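Local coordinates for protein phosphoribosylaminoimidazole-succinocarboxamide synthase (Ehrlichia chaffeensis str. Arkansas, PDB 3KRE) that catalyses the ATP-dependent joining of L-aspartate to 5-amino-1-(5-phospho-D-ribosyl)imidazole-4-carboxylate, a ligase step of de novo purine biosynthesis, at residues 75-80 and 257-262; 108-113 and 161-166. All coordinates share one frame; numbering follows the deposited sequence.

Contact 1 (75-80 and 257-262)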
# COMPACT_ATOMS: atom_id res chain seq x y z
N SER A 75 8.53 2.62 2.05
CA SER A 75 7.31 3.46 2.07
C SER A 75 7.60 4.96 2.20
O SER A 75 7.05 5.78 1.45
CB SER A 75 6.36 2.98 3.17
OG SER A 75 5.09 3.58 3.01
N SER A 76 8.47 5.32 3.15
CA SER A 76 8.88 6.70 3.29
C SER A 76 9.48 7.21 1.97
O SER A 76 9.15 8.31 1.54
CB SER A 76 9.85 6.87 4.46
OG SER A 76 11.00 6.04 4.32
N PHE A 77 10.33 6.39 1.32
CA PHE A 77 10.94 6.75 0.06
C PHE A 77 9.89 7.01 -1.01
O PHE A 77 9.95 8.03 -1.71
CB PHE A 77 11.92 5.64 -0.40
CG PHE A 77 12.60 5.93 -1.69
CD1 PHE A 77 13.76 6.70 -1.73
CD2 PHE A 77 12.07 5.46 -2.88
CE1 PHE A 77 14.39 6.96 -2.92
CE2 PHE A 77 12.67 5.73 -4.06
CZ PHE A 77 13.83 6.48 -4.09
N LEU A 78 8.98 6.06 -1.20
CA LEU A 78 7.93 6.18 -2.21
C LEU A 78 6.90 7.29 -1.90
O LEU A 78 6.45 8.01 -2.82
CB LEU A 78 7.23 4.82 -2.41
CG LEU A 78 8.13 3.72 -3.04
CD1 LEU A 78 7.39 2.39 -3.10
CD2 LEU A 78 8.79 4.07 -4.46
N MET A 79 6.57 7.47 -0.63
CA MET A 79 5.71 8.60 -0.25
C MET A 79 6.34 9.93 -0.73
O MET A 79 5.69 10.76 -1.35
CB MET A 79 5.48 8.65 1.28
CG MET A 79 4.57 7.55 1.88
SD MET A 79 2.83 7.98 1.73
CE MET A 79 2.03 6.44 2.20
N LYS A 80 7.63 10.12 -0.44
CA LYS A 80 8.32 11.30 -0.85
C LYS A 80 8.39 11.46 -2.37
O LYS A 80 8.23 12.57 -2.86
CB LYS A 80 9.72 11.34 -0.22
CG LYS A 80 10.58 12.48 -0.67
CD LYS A 80 9.97 13.86 -0.29
CE LYS A 80 11.03 14.94 -0.28
NZ LYS A 80 11.61 15.13 -1.64
N LEU A 257 15.79 0.67 -5.28
CA LEU A 257 15.27 2.00 -5.06
C LEU A 257 16.27 2.99 -4.42
O LEU A 257 16.05 4.22 -4.48
CB LEU A 257 14.01 1.93 -4.19
CG LEU A 257 12.77 1.34 -4.87
CD1 LEU A 257 11.62 1.32 -3.87
CD2 LEU A 257 12.34 2.17 -6.07
N ASN A 258 17.35 2.47 -3.83
CA ASN A 258 18.26 3.27 -2.99
C ASN A 258 17.49 3.90 -1.83
O ASN A 258 17.70 5.08 -1.50
CB ASN A 258 18.97 4.34 -3.82
CG ASN A 258 20.22 4.87 -3.15
OD1 ASN A 258 20.78 4.24 -2.24
ND2 ASN A 258 20.67 6.06 -3.59
N ALA A 259 16.63 3.10 -1.20
CA ALA A 259 15.73 3.60 -0.17
C ALA A 259 16.31 3.62 1.23
O ALA A 259 15.70 4.19 2.12
CB ALA A 259 14.42 2.79 -0.16
N ILE A 260 17.43 2.94 1.45
CA ILE A 260 17.98 2.80 2.80
C ILE A 260 18.93 3.98 3.02
O ILE A 260 19.88 4.14 2.26
CB ILE A 260 18.71 1.46 2.98
CG1 ILE A 260 17.73 0.30 2.85
CG2 ILE A 260 19.38 1.34 4.36
CD1 ILE A 260 18.42 -1.09 2.86
N PRO A 261 18.68 4.80 4.04
CA PRO A 261 19.61 5.90 4.33
C PRO A 261 20.96 5.46 4.89
O PRO A 261 21.09 4.35 5.43
CB PRO A 261 18.85 6.74 5.38
CG PRO A 261 17.77 5.91 5.88
CD PRO A 261 17.56 4.73 4.99
N ASN A 262 21.95 6.33 4.76
CA ASN A 262 23.31 6.12 5.31
C ASN A 262 23.38 6.19 6.85
O ASN A 262 22.55 6.85 7.49
CB ASN A 262 24.30 7.13 4.70
CG ASN A 262 24.72 6.77 3.26
OD1 ASN A 262 24.26 5.79 2.70
ND2 ASN A 262 25.60 7.59 2.67
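Phe77 and Leu78, on helix 67-84, pack against Leu257 and Ala259 in a largely apolar contact between the middle of that helix and the C-terminal tail of the chain, where helix 246-257 gives way to loop. The Phe77 side chain touches Leu257, Asn258 and Ala259. Its CG lies anti to the backbone N (chi1 -179°), which sends the ring off the helix and along the turn formed by these three residues. At the base of the side chain, CB meets the methyl CB of Ala259 at 3.8 Å, and this pair lies where the two backbones come nearest, with the CA atoms of Phe77 and Ala259 5.7 Å apart. At the far end, CZ of Phe77 sits 3.2 Å from the carbonyl O of Leu257, a close approach of a ring carbon to a backbone oxygen, made obliquely to the ring. Leu257 also reaches the ring with its side chain, CB lying 4.0 Å from CE2 of Phe77. Beyond CB, the Leu257 chain runs on to Leu78, and the two leucines cross at about a right angle with CD1 of Leu257 4.0 Å from CD2 of Leu78. Leu186 and Phe187 of helix 166-189 touch both leucines, so this end of the contact belongs to a core shared by three helices. Farther along the tail, Ile260 rests on Leu70 and Tyr73 of helix 67-84, and the tail thus follows that helix back toward its N-terminal half. The chain leaves helix 246-257 at Asn258, whose positive phi (58°) marks a Schellman motif, a C-terminal helix cap followed here by apolar docking of the exiting chain.

Contact 2 (108-113 and 161-166). With EDO (1,2-ethanediol), chain F.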
# COMPACT_ATOMS: atom_id res chain seq x y z
N ILE A 108 -10.50 6.52 5.41
CA ILE A 108 -11.71 6.10 4.71
C ILE A 108 -11.68 4.56 4.58
O ILE A 108 -10.68 3.99 4.19
CB ILE A 108 -11.80 6.79 3.33
CG1 ILE A 108 -11.88 8.31 3.48
CG2 ILE A 108 -12.96 6.22 2.46
CD1 ILE A 108 -11.17 9.02 2.41
N PRO A 109 -12.78 3.89 4.89
CA PRO A 109 -12.64 2.44 5.05
C PRO A 109 -12.76 1.68 3.73
O PRO A 109 -13.50 0.67 3.65
CB PRO A 109 -13.80 2.10 5.97
CG PRO A 109 -14.86 3.00 5.50
CD PRO A 109 -14.18 4.30 5.07
N ILE A 110 -12.01 2.15 2.72
CA ILE A 110 -11.93 1.55 1.38
C ILE A 110 -10.48 1.20 1.07
O ILE A 110 -9.59 2.01 1.37
CB ILE A 110 -12.39 2.57 0.30
CG1 ILE A 110 -13.82 3.05 0.58
CG2 ILE A 110 -12.26 1.97 -1.10
CD1 ILE A 110 -14.27 4.19 -0.33
N GLU A 111 -10.23 0.05 0.48
CA GLU A 111 -8.93 -0.28 -0.10
C GLU A 111 -9.11 -0.11 -1.60
O GLU A 111 -10.07 -0.64 -2.16
CB GLU A 111 -8.57 -1.71 0.20
CG GLU A 111 -8.36 -1.93 1.68
CD GLU A 111 -7.81 -3.28 1.97
OE1 GLU A 111 -8.54 -4.28 1.79
OE2 GLU A 111 -6.65 -3.35 2.39
N VAL A 112 -8.23 0.66 -2.23
CA VAL A 112 -8.27 0.83 -3.67
C VAL A 112 -7.19 -0.07 -4.24
O VAL A 112 -6.02 0.07 -3.89
CB VAL A 112 -8.02 2.29 -4.07
CG1 VAL A 112 -8.23 2.45 -5.57
CG2 VAL A 112 -8.93 3.25 -3.24
N VAL A 113 -7.58 -1.01 -5.09
CA VAL A 113 -6.61 -1.91 -5.70
C VAL A 113 -6.50 -1.54 -7.15
O VAL A 113 -7.52 -1.44 -7.83
CB VAL A 113 -6.99 -3.40 -5.54
CG1 VAL A 113 -6.03 -4.27 -6.32
CG2 VAL A 113 -7.03 -3.80 -4.03
N PHE A 161 -23.49 4.52 0.88
CA PHE A 161 -23.05 4.51 2.28
C PHE A 161 -22.30 5.79 2.71
O PHE A 161 -21.89 5.92 3.87
CB PHE A 161 -22.24 3.25 2.54
CG PHE A 161 -23.09 2.04 2.80
CD1 PHE A 161 -23.71 1.38 1.76
CD2 PHE A 161 -23.27 1.56 4.10
CE1 PHE A 161 -24.49 0.25 1.98
CE2 PHE A 161 -24.05 0.44 4.34
CZ PHE A 161 -24.68 -0.21 3.27
N GLN A 162 -22.14 6.71 1.76
CA GLN A 162 -21.53 8.01 1.99
C GLN A 162 -20.10 7.92 2.55
O GLN A 162 -19.68 8.74 3.33
CB GLN A 162 -22.44 8.89 2.85
CG GLN A 162 -23.75 9.19 2.15
CD GLN A 162 -24.60 10.19 2.88
OE1 GLN A 162 -24.71 11.35 2.47
NE2 GLN A 162 -25.19 9.77 3.99
N TRP A 163 -19.35 6.92 2.09
CA TRP A 163 -17.94 6.82 2.42
C TRP A 163 -17.12 7.85 1.65
O TRP A 163 -16.11 8.33 2.16
CB TRP A 163 -17.40 5.44 2.16
CG TRP A 163 -18.06 4.41 2.97
CD1 TRP A 163 -18.68 4.56 4.19
CD2 TRP A 163 -18.15 3.03 2.64
NE1 TRP A 163 -19.17 3.36 4.62
CE2 TRP A 163 -18.85 2.40 3.69
CE3 TRP A 163 -17.73 2.27 1.56
CZ2 TRP A 163 -19.12 1.03 3.69
CZ3 TRP A 163 -18.00 0.91 1.55
CH2 TRP A 163 -18.68 0.30 2.61
N LEU A 164 -17.59 8.17 0.43
CA LEU A 164 -17.08 9.28 -0.37
C LEU A 164 -18.26 9.95 -1.09
O LEU A 164 -19.31 9.34 -1.31
CB LEU A 164 -16.09 8.77 -1.42
CG LEU A 164 -14.82 8.09 -0.94
CD1 LEU A 164 -14.11 7.44 -2.11
CD2 LEU A 164 -13.92 9.07 -0.17
N THR A 165 -18.08 11.22 -1.41
CA THR A 165 -18.97 11.92 -2.32
C THR A 165 -18.64 11.56 -3.77
O THR A 165 -17.62 10.93 -4.07
CB THR A 165 -18.84 13.44 -2.19
OG1 THR A 165 -17.54 13.83 -2.68
CG2 THR A 165 -19.04 13.89 -0.76
N ASN A 166 -19.52 11.97 -4.66
CA ASN A 166 -19.31 11.77 -6.09
C ASN A 166 -17.99 12.38 -6.52
O ASN A 166 -17.20 11.72 -7.20
CB ASN A 166 -20.45 12.36 -6.92
CG ASN A 166 -21.29 11.31 -7.58
OD1 ASN A 166 -20.83 10.64 -8.52
ND2 ASN A 166 -22.52 11.14 -7.11
C1 EDO F . -8.89 -6.43 -0.18
O1 EDO F . -7.97 -6.74 0.88
C2 EDO F . -8.16 -6.60 -1.49
O2 EDO F . -7.87 -7.99 -1.59
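With CG beside its backbone N and anti to the carbonyl carbon (chi1 -62°), Trp163 presents its indole to Pro109, while Leu164, with the same first torsion, extends its methyls toward Ile108 and Ile110. The motif on one side is an inverse gamma turn centred on Pro109, leading into strand 110-115; on the other, a Schellman motif at Gln162 ends helix 155-160, and Thr165 is the N-cap of helix 166-189. The contact joins the connection between these helices to the turn between strands 99-107 and 110-115 of the large antiparallel sheet. The Leu164 and Ile108 side chains cross at about a right angle, with CD2 of Leu164 3.8 Å from CD1 of Ile108. In the conformer described, CD1 of Ile110 comes within 3.7 Å of CD1 of Leu164. Ile158 of helix 155-160 joins the cluster. O1 of 1,2-ethanediol, probably from the crystallisation liquor, lies 2.7 Å from OE1 of Glu111. CB of Phe161 and CG of Pro109 lie over opposite faces of the indole, each toward the rim, and Tyr143 stacks on it. In a CH-pi interaction, Pro109 CG stands 4.2 Å from the centroid of the five-membered ring of Trp163, 3° off the ring normal.

Contacts 1 and 2 lie on opposite sides of the centre of the single chain, with centres 28 Å apart and nearest atoms about 12 Å apart, and they do not touch. Along the sequence contact 2 is nested within the long loop closed by contact 1, since both 108-113 and 161-166 fall between 75-80 and 257-262. Helix 166-189 links the two regions: it starts in the second segment of contact 2, where Leu164 touches its Ile172, and its C-terminal end packs on contact 1. One long helix thus spans from the sheet at strand 110-115 to helix 67-84, against which the C-terminal segment packs.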